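Local coordinates for protein thiosulfate sulfurtransferase RDL2, mitochondrial (Saccharomyces cerevisiae, PDB 6K6R) that catalyses the transfer of sulfane sulfur from thiosulfate to cyanide, giving thiocyanate and sulfite, at residues Lys49-Val54 and Met65-Asn70; Val54-Glu59 and Asn70-Ser75; Asp99-Phe104 and Tyr124-Ile129. One frame throughout, in Å; residues are numbered along the deposited sequence.

Interaction 1: Lys49-Val54 and Met65-Asn70; sequences KLLVDV and MPTTIN
Leu51 packs against the turn that leads into strand 69-70. Its CD1 touches the methyl CE of Met65 at 3.6 Å, the two side chains crossing at about a right angle, while its CB lies 3.7 Å from Thr68 CG2. A water links Leu51 N to Thr67 O. The carbonyl O of Leu51 accepts the N-H of Ile69 at 3.1 Å. Val52 presents CG2 to Ile69 CD1, 3.9 Å away; CG1 of Ile69 stands between its own backbone N and carbonyl carbon (chi1 60°), which brings the end of the chain nearer to strand 49-53. Asp53 N then donates to Ile69 O at 2.8 Å. The Asp53 carboxylate forms a salt bridge with Arg55, and a water connects its OD2 with Met65 N and Thr68 OG1. Finally, Asp53 O receives Asn70 ND2 at 2.9 Å; the oxygen lies in the plane of the amide, but the donor stands 51° above the carbonyl plane. An alanine at Asn70 would probably cost Asp53 O one of its donors and leave Arg55 O, the amide's other acceptor, without that mate. Strands 49-53 and 69-70, parallel neighbours joined through helix 57-60, form a beta-alpha-beta unit of the rhodanese domain.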
loop_
_atom_site.group_PDB
_atom_site.type_symbol
_atom_site.label_atom_id
_atom_site.label_comp_id
_atom_site.label_asym_id
_atom_site.label_seq_id
_atom_site.Cartn_x
_atom_site.Cartn_y
_atom_site.Cartn_z
ATOM N N LYS A 49 7.476 -7.946 1.747
ATOM C CA LYS A 49 6.497 -6.914 2.048
ATOM C C LYS A 49 6.383 -5.935 0.888
ATOM O O LYS A 49 7.301 -5.786 0.076
ATOM C CB LYS A 49 6.865 -6.163 3.336
ATOM C CG LYS A 49 7.471 -7.057 4.409
ATOM C CD LYS A 49 7.648 -6.321 5.726
ATOM C CE LYS A 49 8.163 -7.260 6.807
ATOM N NZ LYS A 49 8.145 -6.628 8.155
ATOM N N LEU A 50 5.233 -5.265 0.823
ATOM C CA LEU A 50 4.955 -4.270 -0.204
ATOM C C LEU A 50 4.190 -3.116 0.422
ATOM O O LEU A 50 3.164 -3.331 1.073
ATOM C CB LEU A 50 4.143 -4.869 -1.359
ATOM C CG LEU A 50 4.884 -5.753 -2.364
ATOM C CD1 LEU A 50 3.922 -6.735 -3.007
ATOM C CD2 LEU A 50 5.571 -4.904 -3.420
ATOM N N LEU A 51 4.687 -1.898 0.223
ATOM C CA LEU A 51 4.008 -0.698 0.693
ATOM C C LEU A 51 3.034 -0.232 -0.384
ATOM O O LEU A 51 3.449 0.116 -1.494
ATOM C CB LEU A 51 5.019 0.396 1.032
ATOM C CG LEU A 51 5.961 0.065 2.191
ATOM C CD1 LEU A 51 7.308 0.745 2.010
ATOM C CD2 LEU A 51 5.333 0.455 3.520
ATOM N N VAL A 52 1.744 -0.229 -0.057
ATOM C CA VAL A 52 0.681 0.041 -1.020
ATOM C C VAL A 52 0.138 1.441 -0.768
ATOM O O VAL A 52 -0.374 1.732 0.320
ATOM C CB VAL A 52 -0.440 -1.004 -0.932
ATOM C CG1 VAL A 52 -1.598 -0.614 -1.839
ATOM C CG2 VAL A 52 0.089 -2.381 -1.298
ATOM N N ASP A 53 0.247 2.304 -1.776
ATOM C CA ASP A 53 -0.346 3.635 -1.739
ATOM C C ASP A 53 -1.734 3.561 -2.366
ATOM O O ASP A 53 -1.874 3.170 -3.530
ATOM C CB ASP A 53 0.535 4.640 -2.483
ATOM C CG ASP A 53 0.123 6.085 -2.241
ATOM O OD1 ASP A 53 -1.042 6.335 -1.864
ATOM O OD2 ASP A 53 0.975 6.978 -2.430
ATOM N N VAL A 54 -2.757 3.934 -1.595
ATOM C CA VAL A 54 -4.138 3.820 -2.047
ATOM C C VAL A 54 -4.718 5.152 -2.496
ATOM O O VAL A 54 -5.907 5.216 -2.835
ATOM C CB VAL A 54 -5.023 3.191 -0.953
ATOM C CG1 VAL A 54 -4.449 1.852 -0.529
ATOM C CG2 VAL A 54 -5.142 4.127 0.238
ATOM N N MET A 65 5.860 8.094 -2.400
ATOM C CA MET A 65 6.805 7.463 -1.490
ATOM C C MET A 65 7.585 6.406 -2.259
ATOM O O MET A 65 6.972 5.508 -2.850
ATOM C CB MET A 65 6.076 6.843 -0.303
ATOM C CG MET A 65 6.975 6.544 0.884
ATOM S SD MET A 65 6.054 5.944 2.312
ATOM C CE MET A 65 6.161 4.182 2.053
ATOM N N PRO A 66 8.916 6.482 -2.306
ATOM C CA PRO A 66 9.680 5.522 -3.113
ATOM C C PRO A 66 9.428 4.087 -2.673
ATOM O O PRO A 66 9.139 3.812 -1.506
ATOM C CB PRO A 66 11.139 5.936 -2.878
ATOM C CG PRO A 66 11.115 6.852 -1.689
ATOM C CD PRO A 66 9.776 7.507 -1.694
ATOM N N THR A 67 9.530 3.174 -3.641
ATOM C CA THR A 67 9.311 1.731 -3.535
ATOM C C THR A 67 7.845 1.354 -3.343
ATOM O O THR A 67 7.548 0.166 -3.173
ATOM C CB THR A 67 10.129 1.078 -2.410
ATOM O OG1 THR A 67 9.612 1.484 -1.135
ATOM C CG2 THR A 67 11.598 1.469 -2.514
ATOM N N THR A 68 6.920 2.309 -3.375
ATOM C CA THR A 68 5.512 1.976 -3.224
ATOM C C THR A 68 4.896 1.587 -4.563
ATOM O O THR A 68 5.388 1.947 -5.636
ATOM C CB THR A 68 4.727 3.150 -2.636
ATOM O OG1 THR A 68 5.010 4.343 -3.381
ATOM C CG2 THR A 68 5.094 3.363 -1.188
ATOM N N ILE A 69 3.799 0.840 -4.485
ATOM C CA ILE A 69 2.929 0.578 -5.624
ATOM C C ILE A 69 1.617 1.308 -5.380
ATOM O O ILE A 69 1.162 1.418 -4.236
ATOM C CB ILE A 69 2.697 -0.932 -5.839
ATOM C CG1 ILE A 69 2.041 -1.565 -4.612
ATOM C CG2 ILE A 69 4.010 -1.631 -6.165
ATOM C CD1 ILE A 69 1.556 -2.985 -4.841
ATOM N N ASN A 70 1.019 1.826 -6.452
ATOM C CA ASN A 70 -0.195 2.629 -6.360
ATOM C C ASN A 70 -1.386 1.770 -6.765
ATOM O O ASN A 70 -1.499 1.357 -7.924
ATOM C CB ASN A 70 -0.092 3.875 -7.237
ATOM C CG ASN A 70 -1.321 4.763 -7.138
ATOM O OD1 ASN A 70 -1.656 5.482 -8.077
ATOM N ND2 ASN A 70 -1.996 4.719 -5.993
HETATM O O HOH W 1 7.031 -1.647 -1.507
HETATM O O HOH W 2 3.390 6.598 -2.763
#

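Interaction 2: Val54-Glu59 and Asn70-Ser75; sequences VREPKE and NIPVNS
The side-chain amide of Asn70 directs ND2 to Arg55 O at 3.0 Å, the acceptor lying only 6° out of the amide plane, while OD1 rests against Pro57 CG at 3.5 Å. The guanidinium of Arg55 has Glu59 C over one face, and its NH2, besides the Asp53 salt bridge, bonds to Tyr63 O. Around the Glu56 carboxylate, OE1 uses its anti lone pair for Lys58 NZ, a salt bridge of 2.9 Å; OE2 lies 3.4 Å from Pro72 CB and accepts a weak bond from Ser75 N. The Glu56 chain is bent at chi2 (-53°), which returns its end to the 70-75 segment although CB points away from it. Glu56 is the N-cap of helix 57-60, and Glu59 OE1 takes its N-H at 3.1 Å, one half of a capping box; the two segments lead out of the C-terminal ends of neighbouring strands 49-53 and 69-70 of the parallel rhodanese sheet. Glu59 also pairs with Arg111 of helix 111-121. Past Pro72, Val73 N donates to Val54 O at 3.3 Å, and CG1 of Val73 meets Val54 CB at 3.9 Å. A water donates to both Val54 O and Glu56 OE2 and accepts from Asn74 N.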
loop_
_atom_site.group_PDB
_atom_site.type_symbol
_atom_site.label_atom_id
_atom_site.label_comp_id
_atom_site.label_asym_id
_atom_site.label_seq_id
_atom_site.Cartn_x
_atom_site.Cartn_y
_atom_site.Cartn_z
ATOM N N VAL A 54 -2.757 3.934 -1.595
ATOM C CA VAL A 54 -4.138 3.820 -2.047
ATOM C C VAL A 54 -4.718 5.152 -2.496
ATOM O O VAL A 54 -5.907 5.216 -2.835
ATOM C CB VAL A 54 -5.023 3.191 -0.953
ATOM C CG1 VAL A 54 -4.449 1.852 -0.529
ATOM C CG2 VAL A 54 -5.142 4.127 0.238
ATOM N N ARG A 55 -3.917 6.215 -2.513
ATOM C CA ARG A 55 -4.391 7.491 -3.019
ATOM C C ARG A 55 -4.651 7.406 -4.521
ATOM O O ARG A 55 -4.258 6.452 -5.200
ATOM C CB ARG A 55 -3.379 8.599 -2.732
ATOM C CG ARG A 55 -3.233 8.969 -1.268
ATOM C CD ARG A 55 -2.046 9.893 -1.080
ATOM N NE ARG A 55 -0.872 9.395 -1.789
ATOM C CZ ARG A 55 0.173 10.144 -2.125
ATOM N NH1 ARG A 55 0.192 11.434 -1.819
ATOM N NH2 ARG A 55 1.198 9.603 -2.771
ATOM N N GLU A 56 -5.327 8.426 -5.038
ATOM C CA GLU A 56 -5.537 8.518 -6.470
ATOM C C GLU A 56 -4.235 8.919 -7.160
ATOM O O GLU A 56 -3.424 9.655 -6.588
ATOM C CB GLU A 56 -6.633 9.531 -6.785
ATOM C CG GLU A 56 -8.030 9.044 -6.446
ATOM C CD GLU A 56 -8.342 7.698 -7.072
ATOM O OE1 GLU A 56 -8.053 7.522 -8.274
ATOM O OE2 GLU A 56 -8.872 6.816 -6.366
ATOM N N PRO A 57 -4.004 8.440 -8.385
ATOM C CA PRO A 57 -2.783 8.838 -9.107
ATOM C C PRO A 57 -2.622 10.341 -9.214
ATOM O O PRO A 57 -1.494 10.836 -9.337
ATOM C CB PRO A 57 -2.966 8.191 -10.488
ATOM C CG PRO A 57 -3.915 7.070 -10.263
ATOM C CD PRO A 57 -4.839 7.517 -9.171
ATOM N N LYS A 58 -3.731 11.084 -9.160
ATOM C CA LYS A 58 -3.654 12.539 -9.163
ATOM C C LYS A 58 -2.892 13.054 -7.945
ATOM O O LYS A 58 -2.115 14.010 -8.052
ATOM C CB LYS A 58 -5.064 13.148 -9.236
ATOM C CG LYS A 58 -6.005 12.566 -10.323
ATOM C CD LYS A 58 -6.688 11.258 -9.911
ATOM C CE LYS A 58 -7.011 10.382 -11.117
ATOM N NZ LYS A 58 -7.461 9.016 -10.717
ATOM N N GLU A 59 -3.083 12.422 -6.786
ATOM C CA GLU A 59 -2.355 12.830 -5.588
ATOM C C GLU A 59 -0.923 12.309 -5.575
ATOM O O GLU A 59 -0.039 12.952 -4.998
ATOM C CB GLU A 59 -3.088 12.350 -4.333
ATOM C CG GLU A 59 -4.557 12.728 -4.293
ATOM C CD GLU A 59 -5.320 11.967 -3.230
ATOM O OE1 GLU A 59 -6.117 11.075 -3.591
ATOM O OE2 GLU A 59 -5.122 12.262 -2.031
ATOM N N ASN A 70 1.019 1.826 -6.452
ATOM C CA ASN A 70 -0.195 2.629 -6.360
ATOM C C ASN A 70 -1.386 1.770 -6.765
ATOM O O ASN A 70 -1.499 1.357 -7.924
ATOM C CB ASN A 70 -0.092 3.875 -7.237
ATOM C CG ASN A 70 -1.321 4.763 -7.138
ATOM O OD1 ASN A 70 -1.656 5.482 -8.077
ATOM N ND2 ASN A 70 -1.996 4.719 -5.993
ATOM N N ILE A 71 -2.265 1.497 -5.807
ATOM C CA ILE A 71 -3.528 0.813 -6.071
ATOM C C ILE A 71 -4.645 1.690 -5.518
ATOM O O ILE A 71 -4.976 1.595 -4.327
ATOM C CB ILE A 71 -3.548 -0.595 -5.457
ATOM C CG1 ILE A 71 -2.388 -1.433 -6.002
ATOM C CG2 ILE A 71 -4.870 -1.286 -5.745
ATOM C CD1 ILE A 71 -2.438 -2.889 -5.588
ATOM N N PRO A 72 -5.243 2.558 -6.335
ATOM C CA PRO A 72 -6.227 3.513 -5.805
ATOM C C PRO A 72 -7.517 2.811 -5.405
ATOM O O PRO A 72 -8.125 2.093 -6.202
ATOM C CB PRO A 72 -6.443 4.486 -6.970
ATOM C CG PRO A 72 -6.100 3.701 -8.189
ATOM C CD PRO A 72 -5.062 2.686 -7.791
ATOM N N VAL A 73 -7.932 3.029 -4.157
ATOM C CA VAL A 73 -9.095 2.328 -3.624
ATOM C C VAL A 73 -10.390 2.954 -4.132
ATOM O O VAL A 73 -11.356 2.245 -4.434
ATOM C CB VAL A 73 -9.032 2.294 -2.084
ATOM C CG1 VAL A 73 -8.808 3.691 -1.520
ATOM C CG2 VAL A 73 -10.290 1.667 -1.503
ATOM N N ASN A 74 -10.432 4.284 -4.247
ATOM C CA ASN A 74 -11.632 4.946 -4.752
ATOM C C ASN A 74 -11.881 4.592 -6.213
ATOM O O ASN A 74 -13.009 4.264 -6.600
ATOM C CB ASN A 74 -11.512 6.461 -4.583
ATOM C CG ASN A 74 -11.764 6.913 -3.159
ATOM O OD1 ASN A 74 -12.331 6.177 -2.352
ATOM N ND2 ASN A 74 -11.342 8.131 -2.844
ATOM N N SER A 75 -10.838 4.651 -7.042
ATOM C CA SER A 75 -11.006 4.378 -8.466
ATOM C C SER A 75 -11.248 2.895 -8.722
ATOM O O SER A 75 -12.205 2.523 -9.409
ATOM C CB SER A 75 -9.784 4.867 -9.245
ATOM O OG SER A 75 -9.750 6.281 -9.303
HETATM O O HOH W 3 -8.456 6.622 -3.460
#

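Interaction 3: Asp99-Phe104 and Tyr124-Ile129; sequences DKELIF and YENTGI
Leu102 and Tyr124 are brought together by similar first torsions, CG lying anti to the carbonyl carbon in both (chi1 -49° and -68°). CD1 of Leu102 thereby comes over one face of the Tyr124 ring, 3.9 Å from its centroid and displaced toward the rim beside CD1 of the tyrosine, a CH-pi contact. The ring also stacks with His98, and its hydroxyl bonds to Pro96 O. This packing stands at the start of two parallel neighbours, strands 101-104 and 127-129, in the five-stranded parallel sheet of the rhodanese fold, and helix 111-121 connects them in a beta-alpha-beta crossover. Backbone bonds run from Leu102 N to Asn126 O at 3.2 Å, from Gly128 N to Leu102 O at 2.8 Å and from Phe104 N to Gly128 O at 2.9 Å. Leu102, Thr127, Phe104 and Ile129 occupy one face of the sheet; Thr127 OG1 bonds to Glu116 of the helix, and Phe104 packs on Ala115 and Ala119. On the face of Ile103, Gly128 brings its bare alpha carbon 4.0 Å from Ile103 CG1, closeness that a beta carbon would turn into a clash. Back at the start of the pair, on the face of Ile103, the extended Glu101 side chain crosses that of Asn126 at a slant, with carboxylate and amide planes 20° apart and Glu101 CG 3.5 Å from Asn126 OD1. No direct hydrogen bond joins the two groups: a water donates to Glu101 OE1 and accepts only weakly from Asn126 ND2, while Glu101 OE2 is bonded to Tyr33 OH. The carbonyl O of Gly128, besides accepting from Phe104 N, sits at the edge of the Phe104 ring, near its plane and 3.6 Å from CD2.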
loop_
_atom_site.group_PDB
_atom_site.type_symbol
_atom_site.label_atom_id
_atom_site.label_comp_id
_atom_site.label_asym_id
_atom_site.label_seq_id
_atom_site.Cartn_x
_atom_site.Cartn_y
_atom_site.Cartn_z
ATOM N N ASP A 99 0.905 -14.293 -0.846
ATOM C CA ASP A 99 1.732 -14.460 0.341
ATOM C C ASP A 99 2.459 -13.184 0.736
ATOM O O ASP A 99 2.942 -13.088 1.870
ATOM C CB ASP A 99 2.756 -15.581 0.126
ATOM C CG ASP A 99 3.399 -15.529 -1.245
ATOM O OD1 ASP A 99 4.292 -14.679 -1.454
ATOM O OD2 ASP A 99 3.012 -16.337 -2.114
ATOM N N LYS A 100 2.549 -12.208 -0.168
ATOM C CA LYS A 100 3.191 -10.943 0.153
ATOM C C LYS A 100 2.403 -10.202 1.225
ATOM O O LYS A 100 1.174 -10.292 1.299
ATOM C CB LYS A 100 3.308 -10.070 -1.098
ATOM C CG LYS A 100 4.187 -10.646 -2.193
ATOM C CD LYS A 100 5.632 -10.770 -1.747
ATOM C CE LYS A 100 6.530 -11.146 -2.914
ATOM N NZ LYS A 100 6.855 -9.967 -3.762
ATOM N N GLU A 101 3.123 -9.464 2.065
ATOM C CA GLU A 101 2.499 -8.620 3.079
ATOM C C GLU A 101 2.265 -7.240 2.479
ATOM O O GLU A 101 3.219 -6.515 2.177
ATOM C CB GLU A 101 3.360 -8.535 4.336
ATOM C CG GLU A 101 2.697 -7.760 5.468
ATOM C CD GLU A 101 3.581 -7.618 6.693
ATOM O OE1 GLU A 101 4.808 -7.818 6.573
ATOM O OE2 GLU A 101 3.045 -7.302 7.776
ATOM N N LEU A 102 0.996 -6.878 2.301
ATOM C CA LEU A 102 0.627 -5.573 1.768
ATOM C C LEU A 102 0.416 -4.607 2.929
ATOM O O LEU A 102 -0.498 -4.792 3.740
ATOM C CB LEU A 102 -0.633 -5.673 0.911
ATOM C CG LEU A 102 -0.653 -6.783 -0.142
ATOM C CD1 LEU A 102 -1.943 -6.738 -0.946
ATOM C CD2 LEU A 102 0.557 -6.677 -1.056
ATOM N N ILE A 103 1.267 -3.591 3.010
ATOM C CA ILE A 103 1.194 -2.579 4.056
ATOM C C ILE A 103 0.580 -1.331 3.438
ATOM O O ILE A 103 1.181 -0.698 2.563
ATOM C CB ILE A 103 2.574 -2.292 4.661
ATOM C CG1 ILE A 103 3.097 -3.535 5.384
ATOM C CG2 ILE A 103 2.505 -1.106 5.612
ATOM C CD1 ILE A 103 4.572 -3.793 5.175
ATOM N N PHE A 104 -0.617 -0.972 3.891
ATOM C CA PHE A 104 -1.385 0.109 3.285
ATOM C C PHE A 104 -1.067 1.415 4.002
ATOM O O PHE A 104 -1.354 1.566 5.194
ATOM C CB PHE A 104 -2.877 -0.209 3.336
ATOM C CG PHE A 104 -3.272 -1.377 2.479
ATOM C CD1 PHE A 104 -3.636 -1.191 1.156
ATOM C CD2 PHE A 104 -3.264 -2.664 2.993
ATOM C CE1 PHE A 104 -3.993 -2.266 0.361
ATOM C CE2 PHE A 104 -3.619 -3.744 2.204
ATOM C CZ PHE A 104 -3.985 -3.543 0.888
ATOM N N TYR A 124 -5.605 -11.957 0.377
ATOM C CA TYR A 124 -4.388 -11.371 0.938
ATOM C C TYR A 124 -4.572 -11.297 2.450
ATOM O O TYR A 124 -5.093 -10.319 2.987
ATOM C CB TYR A 124 -4.111 -10.001 0.332
ATOM C CG TYR A 124 -3.732 -10.030 -1.134
ATOM C CD1 TYR A 124 -2.412 -10.211 -1.527
ATOM C CD2 TYR A 124 -4.693 -9.871 -2.126
ATOM C CE1 TYR A 124 -2.059 -10.236 -2.864
ATOM C CE2 TYR A 124 -4.350 -9.895 -3.466
ATOM C CZ TYR A 124 -3.033 -10.078 -3.829
ATOM O OH TYR A 124 -2.685 -10.102 -5.160
ATOM N N GLU A 125 -4.142 -12.348 3.146
ATOM C CA GLU A 125 -4.348 -12.446 4.584
ATOM C C GLU A 125 -3.158 -11.958 5.404
ATOM O O GLU A 125 -3.254 -11.905 6.634
ATOM C CB GLU A 125 -4.684 -13.891 4.977
ATOM C CG GLU A 125 -5.553 -14.628 3.967
ATOM C CD GLU A 125 -7.024 -14.262 4.070
ATOM O OE1 GLU A 125 -7.403 -13.531 5.010
ATOM O OE2 GLU A 125 -7.809 -14.717 3.215
ATOM N N ASN A 126 -2.049 -11.602 4.760
ATOM C CA ASN A 126 -0.894 -11.002 5.423
ATOM C C ASN A 126 -0.887 -9.521 5.053
ATOM O O ASN A 126 -0.484 -9.152 3.947
ATOM C CB ASN A 126 0.398 -11.699 5.004
ATOM C CG ASN A 126 1.564 -11.368 5.916
ATOM O OD1 ASN A 126 1.403 -10.690 6.931
ATOM N ND2 ASN A 126 2.750 -11.846 5.555
ATOM N N THR A 127 -1.352 -8.675 5.971
ATOM C CA THR A 127 -1.519 -7.255 5.700
ATOM C C THR A 127 -0.964 -6.421 6.846
ATOM O O THR A 127 -0.795 -6.895 7.972
ATOM C CB THR A 127 -2.996 -6.879 5.478
ATOM O OG1 THR A 127 -3.719 -7.022 6.707
ATOM C CG2 THR A 127 -3.633 -7.758 4.410
ATOM N N GLY A 128 -0.686 -5.150 6.532
ATOM C CA GLY A 128 -0.272 -4.189 7.531
ATOM C C GLY A 128 -0.840 -2.821 7.207
ATOM O O GLY A 128 -1.412 -2.605 6.136
ATOM N N ILE A 129 -0.677 -1.896 8.151
ATOM C CA ILE A 129 -1.195 -0.539 8.002
ATOM C C ILE A 129 -0.217 0.442 8.633
ATOM O O ILE A 129 0.234 0.241 9.766
ATOM C CB ILE A 129 -2.591 -0.376 8.638
ATOM C CG1 ILE A 129 -2.583 -0.859 10.091
ATOM C CG2 ILE A 129 -3.646 -1.116 7.824
ATOM C CD1 ILE A 129 -3.677 -0.248 10.943
HETATM O O HOH W 4 -1.139 -11.188 1.816
HETATM O O HOH W 5 5.751 -10.496 6.263
#

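Interaction 2 continues interaction 1 beyond the C-terminal ends of strands 49-53 and 69-70: they share Val54 and Asn70, and Asp53 O of the first probably accepts Ile71 N of the second at 2.9 Å. Interaction 3 adjoins interaction 1 in the sheet, strands 101-104 and 49-53 being neighbours, where Val52 N lies 2.7 Å from Ile103 O and Leu50 O 2.7 Å from Ile103 N. Interactions 2 and 3 have centres about 17 Å apart, yet Val54 CG1 touches Phe104 CD1 at 3.6 Å. Strand 101-104 ends just before Cys106, the predicted catalytic residue, which carries a persulfide in this crystal; interaction 2 borders the same region, Arg55 packing on Ala107 and Val73 on Arg111.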